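Local coordinates for protein ABC-type phosphate transport system, periplasmic component (Lactobacillus brevis, PDB 4ECF) that probably binds phosphate as the solute-binding component of a PstSACB-type ABC transporter that imports it across the cytoplasmic membrane, at residues I83-N88 / A135-F140; N99-I104 / G168-V173; G107-T110 / E114-G117; V123-A128 / R160-T165. All coordinates share one frame; numbering follows the deposited sequence.

In the fold
Contacts 1, 2 and 4 share one beta sheet; contact 3 lies on the surface beside them. Contacts 1 and 2 have centres about 8 Å apart. They meet through neighbouring antiparallel strands, where Thr84 N lies 2.9 Å from Val173 O. Contact 4 sits about 11 Å from contact 2, centre to centre. Its strand runs parallel beside 169-174, and its Arg127 grips the bound phosphate. Helix 132-140 of contact 1 begins at the same ion, where Ser131, Gly132 and Thr133 also bind it. Contact 3 is about 9 Å from contact 2, between centres. It is probably hydrogen-bonded to helix 98-105, Ile109 N to Lys103 O at 3.1 Å, and touches neither contact 1 nor contact 4.

Contact 1 of 4, residues I83-N88 / A135-F140. With EDO (1,2-ethanediol), chain K; EDO (1,2-ethanediol), chain L.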
loop_
_atom_site.group_PDB
_atom_site.type_symbol
_atom_site.label_atom_id
_atom_site.label_comp_id
_atom_site.label_asym_id
_atom_site.label_seq_id
_atom_site.Cartn_x
_atom_site.Cartn_y
_atom_site.Cartn_z
ATOM N N ILE A 83 1.266 -4.889 -3.732
ATOM C CA ILE A 83 -0.078 -4.462 -4.175
ATOM C C ILE A 83 -0.553 -5.422 -5.258
ATOM O O ILE A 83 0.202 -5.771 -6.203
ATOM C CB ILE A 83 -0.045 -3.020 -4.696
ATOM C CG1 ILE A 83 0.311 -2.066 -3.551
ATOM C CG2 ILE A 83 -1.387 -2.628 -5.396
ATOM C CD1 ILE A 83 0.904 -0.773 -4.055
ATOM N N THR A 84 -1.812 -5.823 -5.141
ATOM C CA THR A 84 -2.399 -6.780 -6.079
ATOM C C THR A 84 -3.774 -6.317 -6.582
ATOM O O THR A 84 -4.552 -5.733 -5.833
ATOM C CB THR A 84 -2.536 -8.174 -5.487
ATOM O OG1 THR A 84 -3.033 -9.083 -6.490
ATOM C CG2 THR A 84 -3.463 -8.227 -4.299
ATOM N N PRO A 85 -4.040 -6.538 -7.868
ATOM C CA PRO A 85 -5.446 -6.428 -8.299
ATOM C C PRO A 85 -6.285 -7.454 -7.562
ATOM O O PRO A 85 -5.807 -8.545 -7.190
ATOM C CB PRO A 85 -5.410 -6.768 -9.785
ATOM C CG PRO A 85 -3.998 -6.950 -10.172
ATOM C CD PRO A 85 -3.185 -7.099 -8.930
ATOM N N ILE A 86 -7.534 -7.064 -7.274
ATOM C CA ILE A 86 -8.512 -7.947 -6.700
ATOM C C ILE A 86 -9.798 -7.845 -7.477
ATOM O O ILE A 86 -10.134 -6.799 -7.999
ATOM C CB ILE A 86 -8.804 -7.633 -5.198
ATOM C CG1 ILE A 86 -9.161 -6.156 -4.957
ATOM C CG2 ILE A 86 -7.593 -8.023 -4.307
ATOM C CD1 ILE A 86 -9.887 -5.916 -3.635
ATOM N N VAL A 87 -10.496 -8.967 -7.589
ATOM C CA VAL A 87 -11.757 -9.011 -8.293
ATOM C C VAL A 87 -12.834 -9.683 -7.470
ATOM O O VAL A 87 -12.566 -10.441 -6.555
ATOM C CB VAL A 87 -11.640 -9.726 -9.652
ATOM C CG1 VAL A 87 -10.650 -9.015 -10.574
ATOM C CG2 VAL A 87 -11.274 -11.194 -9.472
ATOM N N ASN A 88 -14.079 -9.382 -7.825
ATOM C CA ASN A 88 -15.212 -10.084 -7.268
ATOM C C ASN A 88 -15.069 -11.556 -7.649
ATOM O O ASN A 88 -14.618 -11.880 -8.743
ATOM C CB ASN A 88 -16.494 -9.474 -7.826
ATOM C CG ASN A 88 -17.743 -10.181 -7.328
ATOM O OD1 ASN A 88 -18.196 -11.149 -7.935
ATOM N ND2 ASN A 88 -18.310 -9.695 -6.240
ATOM N N ALA A 135 -1.060 5.276 -6.871
ATOM C CA ALA A 135 0.134 5.728 -7.576
ATOM C C ALA A 135 1.032 4.572 -7.973
ATOM O O ALA A 135 1.553 4.509 -9.077
ATOM C CB ALA A 135 0.882 6.761 -6.742
ATOM N N THR A 136 1.204 3.633 -7.041
ATOM C CA THR A 136 2.098 2.486 -7.262
ATOM C C THR A 136 1.523 1.575 -8.318
ATOM O O THR A 136 2.235 1.091 -9.214
ATOM C CB THR A 136 2.359 1.735 -5.925
ATOM O OG1 THR A 136 2.965 2.651 -5.004
ATOM C CG2 THR A 136 3.329 0.600 -6.170
ATOM N N PHE A 137 0.202 1.417 -8.282
ATOM C CA PHE A 137 -0.495 0.524 -9.199
ATOM C C PHE A 137 -0.431 1.096 -10.631
ATOM O O PHE A 137 -0.091 0.380 -11.595
ATOM C CB PHE A 137 -1.941 0.293 -8.742
ATOM C CG PHE A 137 -2.709 -0.659 -9.631
ATOM C CD1 PHE A 137 -2.441 -2.015 -9.594
ATOM C CD2 PHE A 137 -3.701 -0.198 -10.510
ATOM C CE1 PHE A 137 -3.160 -2.916 -10.379
ATOM C CE2 PHE A 137 -4.402 -1.098 -11.318
ATOM C CZ PHE A 137 -4.140 -2.445 -11.242
ATOM N N GLU A 138 -0.652 2.399 -10.757
ATOM C CA GLU A 138 -0.578 3.035 -12.102
ATOM C C GLU A 138 0.828 2.947 -12.690
ATOM O O GLU A 138 0.999 2.617 -13.869
ATOM C CB GLU A 138 -1.150 4.481 -12.059
ATOM C CG GLU A 138 -2.665 4.465 -11.722
ATOM C CD GLU A 138 -3.459 5.759 -11.941
ATOM O OE1 GLU A 138 -2.853 6.842 -11.930
ATOM O OE2 GLU A 138 -4.712 5.690 -12.064
ATOM N N GLN A 139 1.845 3.220 -11.854
ATOM C CA GLN A 139 3.197 3.220 -12.333
ATOM C C GLN A 139 3.694 1.795 -12.686
ATOM O O GLN A 139 4.262 1.589 -13.750
ATOM C CB GLN A 139 4.120 3.894 -11.330
ATOM C CG GLN A 139 5.584 3.856 -11.746
ATOM C CD GLN A 139 6.445 4.834 -10.948
ATOM O OE1 GLN A 139 6.021 5.362 -9.903
ATOM N NE2 GLN A 139 7.655 5.093 -11.449
ATOM N N PHE A 140 3.519 0.835 -11.769
ATOM C CA PHE A 140 4.150 -0.467 -11.915
ATOM C C PHE A 140 3.246 -1.593 -12.394
ATOM O O PHE A 140 3.740 -2.654 -12.834
ATOM C CB PHE A 140 4.854 -0.836 -10.588
ATOM C CG PHE A 140 5.927 0.138 -10.198
ATOM C CD1 PHE A 140 7.126 0.149 -10.884
ATOM C CD2 PHE A 140 5.740 1.044 -9.168
ATOM C CE1 PHE A 140 8.106 1.067 -10.574
ATOM C CE2 PHE A 140 6.716 1.977 -8.850
ATOM C CZ PHE A 140 7.898 1.985 -9.554
HETATM C C1 EDO K . -22.129 -10.833 -6.419
HETATM O O1 EDO K . -21.196 -11.332 -7.388
HETATM C C2 EDO K . -21.862 -11.447 -5.052
HETATM O O2 EDO K . -20.488 -11.255 -4.705
HETATM C C1 EDO L . 3.580 -2.566 -16.195
HETATM O O1 EDO L . 3.798 -1.286 -15.544
HETATM C C2 EDO L . 4.814 -3.007 -16.992
HETATM O O2 EDO L . 4.627 -2.913 -18.418
#
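Ile83 and Thr136 make the tightest apolar contact between strand 83-87 and helix 135-140. Ile83 CD1 lies 3.5 Å from both Thr136 CB and Thr136 CG2, closer than carbon pairs usually pack. The two side chains approach at a slant, and the methyl end of the isoleucine does the touching. CB and CG2 meet this methyl most closely, while Thr136 OG1 is bonded to Gly132 O, one turn back in the helix.

The aromatic part is looser. Phe137 has CG trans to its backbone N (chi1 -178°), and this carries the ring toward the strand. Pro85 CG comes to the edge of that ring, near its plane, 4.1 Å from Phe137 CE1. The proline and phenylalanine side chains meet at about a right angle. Ile83 CG2 is a more distant neighbour, 4.4 Å from Phe137 CD1. Further partners fix the ring: Tyr172 stacks with it, and Phe105 meets it edge-to-face.

No hydrogen bond joins the two segments. The hydroxyls of both threonines find partners within their own elements. Thr84 points away from the helix, and its OG1 donates to Pro85 O at 2.9 Å. The backbone of Thr84 and Ile86 pairs with strand 169-174. The axes of the two short segments are 9.3 Å apart at an angle of 87°, so the helix runs across this strand. With four buried residues touching and no polar link between them, the contact is held by hydrophobic packing and shape.

Contact 2 of 4, residues N99-I104 / G168-V173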
loop_
_atom_site.group_PDB
_atom_site.type_symbol
_atom_site.label_atom_id
_atom_site.label_comp_id
_atom_site.label_asym_id
_atom_site.label_seq_id
_atom_site.Cartn_x
_atom_site.Cartn_y
_atom_site.Cartn_z
ATOM N N ASN A 99 -1.233 -6.301 -20.702
ATOM C CA ASN A 99 -2.004 -5.608 -21.729
ATOM C C ASN A 99 -3.500 -5.672 -21.424
ATOM O O ASN A 99 -4.207 -4.671 -21.596
ATOM C CB ASN A 99 -1.704 -6.186 -23.120
ATOM C CG ASN A 99 -2.383 -5.416 -24.236
ATOM O OD1 ASN A 99 -3.262 -5.948 -24.918
ATOM N ND2 ASN A 99 -1.972 -4.159 -24.429
ATOM N N GLN A 100 -3.996 -6.838 -20.981
ATOM C CA GLN A 100 -5.396 -6.949 -20.582
ATOM C C GLN A 100 -5.726 -6.049 -19.398
ATOM O O GLN A 100 -6.762 -5.411 -19.404
ATOM C CB GLN A 100 -5.800 -8.391 -20.245
ATOM C CG GLN A 100 -5.768 -9.352 -21.427
ATOM C CD GLN A 100 -5.899 -10.795 -21.021
ATOM O OE1 GLN A 100 -5.310 -11.243 -20.016
ATOM N NE2 GLN A 100 -6.596 -11.587 -21.875
ATOM N N LEU A 101 -4.845 -6.023 -18.384
ATOM C CA LEU A 101 -5.069 -5.183 -17.217
ATOM C C LEU A 101 -5.171 -3.699 -17.607
ATOM O O LEU A 101 -6.065 -2.962 -17.130
ATOM C CB LEU A 101 -3.957 -5.420 -16.202
ATOM C CG LEU A 101 -4.123 -4.646 -14.888
ATOM C CD1 LEU A 101 -5.250 -5.185 -13.993
ATOM C CD2 LEU A 101 -2.822 -4.672 -14.103
ATOM N N ILE A 102 -4.290 -3.260 -18.499
ATOM C CA ILE A 102 -4.267 -1.864 -18.935
ATOM C C ILE A 102 -5.556 -1.564 -19.687
ATOM O O ILE A 102 -6.218 -0.574 -19.443
ATOM C CB ILE A 102 -3.061 -1.566 -19.801
ATOM C CG1 ILE A 102 -1.797 -1.512 -18.950
ATOM C CG2 ILE A 102 -3.219 -0.231 -20.535
ATOM C CD1 ILE A 102 -0.489 -1.581 -19.716
ATOM N N LYS A 103 -5.923 -2.466 -20.580
ATOM C CA LYS A 103 -7.127 -2.280 -21.391
ATOM C C LYS A 103 -8.349 -2.242 -20.504
ATOM O O LYS A 103 -9.306 -1.549 -20.831
ATOM C CB LYS A 103 -7.257 -3.342 -22.483
ATOM C CG LYS A 103 -6.272 -3.134 -23.638
ATOM C CD LYS A 103 -6.487 -4.214 -24.689
ATOM C CE LYS A 103 -5.763 -3.919 -25.974
ATOM N NZ LYS A 103 -6.163 -4.960 -26.961
ATOM N N ILE A 104 -8.376 -3.022 -19.430
ATOM C CA ILE A 104 -9.524 -2.947 -18.505
ATOM C C ILE A 104 -9.589 -1.610 -17.784
ATOM O O ILE A 104 -10.645 -0.972 -17.735
ATOM C CB ILE A 104 -9.542 -4.160 -17.531
ATOM C CG1 ILE A 104 -9.917 -5.418 -18.343
ATOM C CG2 ILE A 104 -10.472 -3.920 -16.317
ATOM C CD1 ILE A 104 -9.810 -6.741 -17.609
ATOM N N GLY A 168 -18.879 -8.034 -11.019
ATOM C CA GLY A 168 -18.077 -7.461 -12.091
ATOM C C GLY A 168 -16.888 -6.609 -11.637
ATOM O O GLY A 168 -16.132 -6.154 -12.470
ATOM N N ALA A 169 -16.734 -6.393 -10.327
ATOM C CA ALA A 169 -15.769 -5.388 -9.802
ATOM C C ALA A 169 -14.305 -5.828 -9.889
ATOM O O ALA A 169 -13.983 -6.977 -9.633
ATOM C CB ALA A 169 -16.104 -5.029 -8.352
ATOM N N ILE A 170 -13.464 -4.861 -10.224
ATOM C CA ILE A 170 -12.034 -4.957 -10.050
ATOM C C ILE A 170 -11.465 -3.704 -9.381
ATOM O O ILE A 170 -11.860 -2.609 -9.663
ATOM C CB ILE A 170 -11.345 -5.252 -11.404
ATOM C CG1 ILE A 170 -9.846 -5.400 -11.229
ATOM C CG2 ILE A 170 -11.699 -4.171 -12.458
ATOM C CD1 ILE A 170 -9.097 -5.922 -12.462
ATOM N N SER A 171 -10.479 -3.911 -8.513
ATOM C CA SER A 171 -9.727 -2.820 -7.879
ATOM C C SER A 171 -8.326 -3.326 -7.552
ATOM O O SER A 171 -7.843 -4.305 -8.136
ATOM C CB SER A 171 -10.420 -2.278 -6.637
ATOM O OG SER A 171 -9.885 -1.009 -6.278
ATOM N N TYR A 172 -7.683 -2.599 -6.673
ATOM C CA TYR A 172 -6.313 -2.928 -6.257
ATOM C C TYR A 172 -6.187 -2.664 -4.773
ATOM O O TYR A 172 -6.749 -1.693 -4.268
ATOM C CB TYR A 172 -5.324 -2.107 -7.089
ATOM C CG TYR A 172 -5.750 -0.708 -7.325
ATOM C CD1 TYR A 172 -5.525 0.273 -6.389
ATOM C CD2 TYR A 172 -6.510 -0.355 -8.457
ATOM C CE1 TYR A 172 -5.944 1.578 -6.584
ATOM C CE2 TYR A 172 -6.929 0.938 -8.671
ATOM C CZ TYR A 172 -6.651 1.923 -7.719
ATOM O OH TYR A 172 -7.078 3.223 -7.928
ATOM N N VAL A 173 -5.373 -3.482 -4.079
ATOM C CA VAL A 173 -5.206 -3.370 -2.657
ATOM C C VAL A 173 -3.893 -3.991 -2.224
ATOM O O VAL A 173 -3.347 -4.887 -2.885
ATOM C CB VAL A 173 -6.387 -4.017 -1.880
ATOM C CG1 VAL A 173 -6.283 -5.553 -1.837
ATOM C CG2 VAL A 173 -6.593 -3.326 -0.549
#
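Ile170 reaches from strand 169-173 to two side chains of helix 99-104. Its CG2 methyl lies 4.1 Å from the CG2 methyl of Ile104, the two side chains meeting at a slant. Its other branch goes to Leu101. CG1 stands trans to the backbone N (chi1 -178°), and this sends CD1 outward until it is 4.2 Å from Leu101 CD1. Ile170 thus uses both branches, one on each of two helix residues three positions apart. All three side chains are buried, and the distances are those of ordinary van der Waals packing. No hydrogen bond crosses between the segments.

Strand 169-174 lies inside the beta sheet of this periplasmic binding protein domain. It runs antiparallel to 73-87 and parallel to 123-127. Helices cover both faces, giving the alpha/beta/alpha layering of such domains. Ile170 faces the layer of helix 98-105. Leu124 of strand 123-127 touches both Ile104 and Ile170, and Phe137 of helix 132-140 packs on Leu101. Ser171, the next residue, faces the opposite layer. Its side chain touches Val159 and Val163 of helix 156-165, and its OG is bonded to Ile125 O.

Tyr172 returns to the side of Ile170. Its OH is bonded to Asn126 ND2 and to Arg127 N, and so links this strand to the one that carries the phosphate-binding arginine.

Contact 3 of 4, residues G107-T110 / E114-G117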
loop_
_atom_site.group_PDB
_atom_site.type_symbol
_atom_site.label_atom_id
_atom_site.label_comp_id
_atom_site.label_asym_id
_atom_site.label_seq_id
_atom_site.Cartn_x
_atom_site.Cartn_y
_atom_site.Cartn_z
ATOM N N GLY A 107 -10.652 1.284 -19.911
ATOM C CA GLY A 107 -11.992 1.196 -20.495
ATOM C C GLY A 107 -12.080 0.634 -21.901
ATOM O O GLY A 107 -13.140 0.673 -22.526
ATOM N N GLN A 108 -10.977 0.148 -22.449
ATOM C CA GLN A 108 -10.991 -0.463 -23.765
ATOM C C GLN A 108 -11.683 -1.827 -23.794
ATOM O O GLN A 108 -12.246 -2.213 -24.802
ATOM C CB GLN A 108 -9.562 -0.628 -24.280
ATOM C CG GLN A 108 -8.860 0.698 -24.518
ATOM C CD GLN A 108 -7.429 0.469 -24.856
ATOM O OE1 GLN A 108 -7.126 0.020 -25.962
ATOM N NE2 GLN A 108 -6.547 0.687 -23.899
ATOM N N ILE A 109 -11.580 -2.570 -22.699
ATOM C CA ILE A 109 -12.283 -3.831 -22.496
ATOM C C ILE A 109 -13.327 -3.567 -21.422
ATOM O O ILE A 109 -13.020 -2.985 -20.369
ATOM C CB ILE A 109 -11.323 -4.928 -22.019
ATOM C CG1 ILE A 109 -10.456 -5.425 -23.199
ATOM C CG2 ILE A 109 -12.086 -6.093 -21.381
ATOM C CD1 ILE A 109 -9.303 -6.322 -22.762
ATOM N N THR A 110 -14.584 -3.898 -21.713
ATOM C CA THR A 110 -15.681 -3.522 -20.796
ATOM C C THR A 110 -16.506 -4.709 -20.257
ATOM O O THR A 110 -17.385 -4.513 -19.446
ATOM C CB THR A 110 -16.659 -2.541 -21.484
ATOM O OG1 THR A 110 -17.203 -3.164 -22.637
ATOM C CG2 THR A 110 -15.937 -1.216 -21.859
ATOM N N GLU A 114 -14.369 -10.854 -22.559
ATOM C CA GLU A 114 -13.313 -10.466 -23.474
ATOM C C GLU A 114 -11.952 -10.999 -23.020
ATOM O O GLU A 114 -11.012 -11.049 -23.823
ATOM C CB GLU A 114 -13.235 -8.943 -23.595
ATOM C CG GLU A 114 -14.500 -8.328 -24.190
ATOM C CD GLU A 114 -14.414 -6.816 -24.293
ATOM O OE1 GLU A 114 -13.607 -6.352 -25.121
ATOM O OE2 GLU A 114 -15.137 -6.081 -23.555
ATOM N N VAL A 115 -11.853 -11.404 -21.765
ATOM C CA VAL A 115 -10.606 -11.906 -21.232
ATOM C C VAL A 115 -10.800 -13.332 -20.689
ATOM O O VAL A 115 -10.022 -13.803 -19.890
ATOM C CB VAL A 115 -9.983 -10.974 -20.168
ATOM C CG1 VAL A 115 -9.565 -9.653 -20.757
ATOM C CG2 VAL A 115 -10.925 -10.734 -18.977
ATOM N N GLY A 116 -11.829 -14.019 -21.180
ATOM C CA GLY A 116 -12.076 -15.434 -20.859
ATOM C C GLY A 116 -12.942 -15.672 -19.639
ATOM O O GLY A 116 -13.039 -16.801 -19.155
ATOM N N GLY A 117 -13.541 -14.611 -19.103
ATOM C CA GLY A 117 -14.372 -14.711 -17.914
ATOM C C GLY A 117 -15.850 -14.796 -18.250
ATOM O O GLY A 117 -16.214 -15.098 -19.377
HETATM O O HOH W 1 -13.929 -3.979 -25.954
#
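Glu114 OE2 accepts the backbone N-H of Thr110 at 2.9 Å, with an N-H...O angle of 152°. This closes the loop that follows helix 98-105, just after the Schellman motif at Gly107 ends that helix. The amide comes from above the carboxylate plane, 35° out of it. The same OE2 also takes the N-H of Asn111, so two successive backbone amides grip one oxygen. The other oxygen, Glu114 OE1, is tied to Gln108 O through a water that donates to both and lies 2.7 Å from Gln108 O. The carboxylate is therefore held at both of its oxygens. The Glu114 chain is extended at chi2 (180°), which carries the carboxylate along Ile109 to Thr110 N.

Ile109 fills the apolar side. It and Glu114 slide past each other in opposite directions, with Ile109 CG2 3.8 Å from Glu114 CB. Its longer branch goes to Val115, where Ile109 CD1 meets Val115 CG1 at 3.9 Å. With an alanine here the CD1 contact to Val115 is gone, and the aliphatic part of Glu114 would probably be freer to turn.

Helix 98-105 backs these side chains. Ile109 packs on Lys103 and Ile104, and Val115 on Gln100. Ile109 N is also bonded to Lys103 O. Thr110 pairs through its backbone with Ile122, just before strand 123-127. Gln108 is exposed; its side chain leads away from Glu114, and its NE2 is bonded to Thr106 OG1. Thr110 OG1 stays 3.7 Å from Glu114 OE2, a contact but no hydrogen bond.

Contact 4 of 4, residues V123-A128 / R160-T165; sequences VLINRA and RSIVAT. With PO4 (phosphate ion), chain B; ACT (acetate ion), chain C; EDO (1,2-ethanediol), chain K.
Ile125 is the strand residue that meets helix 160-165, and its contact is apolar throughout. Its CD1 lies 3.8 Å from Ile162 CG2, the two side chains crossing at about a right angle. Its CG1 is 4.4 Å from Val163 CG2, a looser touch. This inner part is closed off further: Gln151 and Gln153 of strand 151-153 pack against both Ile125 and Ile162, and Ser171 of strand 169-174 packs on Val163. No hydrogen bond joins the two segments.

The outer side is looser and partly exposed. Ile162 has two conformers; its distance to Ile125 is that of one of them, and so is less certain. Arg160 points to an acetate, probably from the crystallisation liquor. Its NH1 donates to acetate O at 2.9 Å, at the edge of the guanidinium, and also to Tyr177 O.

Arg127, at the end of the strand, reaches the phosphate instead. Its chain bends at chi2 and chi3 and brings the guanidinium to the ion. NH2 donates to phosphate O3 at 2.8 Å, in plane and nearly straight (164°). NH1 reaches phosphate O1, also at 2.8 Å, but the angle of 128° makes that bond weak. A leucine in its place has no donors for O1 and O3, and the phosphate would probably be held less firmly, its charge left without this mate. Thr12, Ala13, Thr41, Ser131, Gly132 and Thr133 complete the phosphate site. Strand 151-153, helix 156-165 and strand 169-174 form a beta-alpha-beta crossover, its helix passing over the intervening strand 123-127.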
loop_
_atom_site.group_PDB
_atom_site.type_symbol
_atom_site.label_atom_id
_atom_site.label_comp_id
_atom_site.label_asym_id
_atom_site.label_seq_id
_atom_site.Cartn_x
_atom_site.Cartn_y
_atom_site.Cartn_z
ATOM N N VAL A 123 -16.859 -3.486 -13.591
ATOM C CA VAL A 123 -17.036 -2.294 -12.789
ATOM C C VAL A 123 -15.702 -1.935 -12.182
ATOM O O VAL A 123 -15.219 -2.639 -11.266
ATOM C CB VAL A 123 -18.060 -2.533 -11.638
ATOM C CG1 VAL A 123 -18.196 -1.286 -10.763
ATOM C CG2 VAL A 123 -19.412 -2.971 -12.195
ATOM N N LEU A 124 -15.105 -0.849 -12.667
ATOM C CA LEU A 124 -13.840 -0.377 -12.115
ATOM C C LEU A 124 -14.110 0.302 -10.788
ATOM O O LEU A 124 -15.036 1.124 -10.659
ATOM C CB LEU A 124 -13.146 0.614 -13.080
ATOM C CG LEU A 124 -12.795 0.075 -14.462
ATOM C CD1 LEU A 124 -12.233 1.212 -15.312
ATOM C CD2 LEU A 124 -11.854 -1.121 -14.398
ATOM N N ILE A 125 -13.291 -0.047 -9.799
ATOM C CA ILE A 125 -13.294 0.635 -8.508
ATOM C C ILE A 125 -11.899 1.213 -8.289
ATOM O O ILE A 125 -10.912 0.495 -8.354
ATOM C CB ILE A 125 -13.671 -0.340 -7.365
ATOM C CG1 ILE A 125 -14.998 -1.057 -7.664
ATOM C CG2 ILE A 125 -13.705 0.392 -6.027
ATOM C CD1 ILE A 125 -16.211 -0.178 -7.599
ATOM N N ASN A 126 -11.812 2.517 -8.065
ATOM C CA ASN A 126 -10.519 3.171 -7.874
ATOM C C ASN A 126 -10.414 3.736 -6.476
ATOM O O ASN A 126 -11.424 3.942 -5.779
ATOM C CB ASN A 126 -10.342 4.317 -8.887
ATOM C CG ASN A 126 -9.810 3.826 -10.208
ATOM O OD1 ASN A 126 -10.427 4.055 -11.242
ATOM N ND2 ASN A 126 -8.664 3.196 -10.191
ATOM N N ARG A 127 -9.176 3.991 -6.043
ATOM C CA ARG A 127 -8.990 4.868 -4.931
ATOM C C ARG A 127 -8.923 6.300 -5.428
ATOM O O ARG A 127 -8.662 6.562 -6.617
ATOM C CB ARG A 127 -7.690 4.504 -4.190
ATOM C CG ARG A 127 -7.709 3.141 -3.515
ATOM C CD ARG A 127 -8.451 3.116 -2.168
ATOM N NE ARG A 127 -7.934 4.188 -1.326
ATOM C CZ ARG A 127 -6.788 4.115 -0.666
ATOM N NH1 ARG A 127 -6.066 3.003 -0.699
ATOM N NH2 ARG A 127 -6.355 5.155 -0.002
ATOM N N ALA A 128 -9.093 7.233 -4.497
ATOM C CA ALA A 128 -8.921 8.645 -4.782
ATOM C C ALA A 128 -7.473 9.032 -5.028
ATOM O O ALA A 128 -6.539 8.404 -4.521
ATOM C CB ALA A 128 -9.504 9.479 -3.655
ATOM N N ARG A 160 -11.801 -3.140 -0.667
ATOM C CA ARG A 160 -12.030 -4.573 -0.486
ATOM C C ARG A 160 -13.543 -4.923 -0.304
ATOM O O ARG A 160 -14.047 -5.842 -0.940
ATOM C CB ARG A 160 -11.186 -5.105 0.667
ATOM C CG ARG A 160 -11.504 -6.558 0.993
ATOM C CD ARG A 160 -10.707 -7.004 2.191
ATOM N NE ARG A 160 -10.983 -6.242 3.412
ATOM C CZ ARG A 160 -10.232 -6.268 4.506
ATOM N NH1 ARG A 160 -9.129 -6.999 4.570
ATOM N NH2 ARG A 160 -10.586 -5.546 5.570
ATOM N N SER A 161 -14.263 -4.219 0.567
ATOM C CA SER A 161 -15.670 -4.562 0.809
ATOM C C SER A 161 -16.573 -4.340 -0.392
ATOM O O SER A 161 -17.485 -5.149 -0.649
ATOM C CB SER A 161 -16.240 -3.825 2.031
ATOM O OG SER A 161 -15.974 -2.450 1.957
ATOM N N ILE A 162 -16.320 -3.276 -1.157
ATOM C CA ILE A 162 -17.116 -2.980 -2.336
ATOM C C ILE A 162 -16.818 -4.013 -3.431
ATOM O O ILE A 162 -17.731 -4.484 -4.128
ATOM C CB ILE A 162 -16.856 -1.544 -2.849
ATOM C CG1 ILE A 162 -17.428 -0.515 -1.863
ATOM C CG2 ILE A 162 -17.446 -1.354 -4.246
ATOM C CD1 ILE A 162 -18.937 -0.460 -1.832
ATOM N N VAL A 163 -15.551 -4.388 -3.586
ATOM C CA VAL A 163 -15.217 -5.425 -4.583
ATOM C C VAL A 163 -15.911 -6.735 -4.238
ATOM O O VAL A 163 -16.467 -7.394 -5.110
ATOM C CB VAL A 163 -13.672 -5.600 -4.761
ATOM C CG1 VAL A 163 -13.313 -6.899 -5.516
ATOM C CG2 VAL A 163 -13.111 -4.379 -5.482
ATOM N N ALA A 164 -15.910 -7.087 -2.946
ATOM C CA ALA A 164 -16.510 -8.336 -2.492
ATOM C C ALA A 164 -17.973 -8.471 -2.861
ATOM O O ALA A 164 -18.411 -9.551 -3.264
ATOM C CB ALA A 164 -16.318 -8.505 -0.980
ATOM N N THR A 165 -18.725 -7.375 -2.747
ATOM C CA THR A 165 -20.169 -7.405 -2.931
ATOM C C THR A 165 -20.668 -6.900 -4.259
ATOM O O THR A 165 -21.874 -6.943 -4.501
ATOM C CB THR A 165 -20.821 -6.564 -1.812
ATOM O OG1 THR A 165 -20.426 -5.185 -1.930
ATOM C CG2 THR A 165 -20.404 -7.107 -0.455
HETATM P P PO4 B . -2.918 4.378 0.609
HETATM O O1 PO4 B . -3.371 3.793 -0.723
HETATM O O2 PO4 B . -2.111 5.617 0.468
HETATM O O3 PO4 B . -4.063 4.565 1.566
HETATM O O4 PO4 B . -1.990 3.292 1.344
HETATM C C ACT C . -6.634 -5.846 7.183
HETATM O O ACT C . -7.176 -6.856 6.684
HETATM O OXT ACT C . -5.416 -5.643 7.013
HETATM C CH3 ACT C . -7.468 -4.880 7.980
HETATM C C1 EDO K . -22.129 -10.833 -6.419
HETATM O O1 EDO K . -21.196 -11.332 -7.388
HETATM C C2 EDO K . -21.862 -11.447 -5.052
HETATM O O2 EDO K . -20.488 -11.255 -4.705
#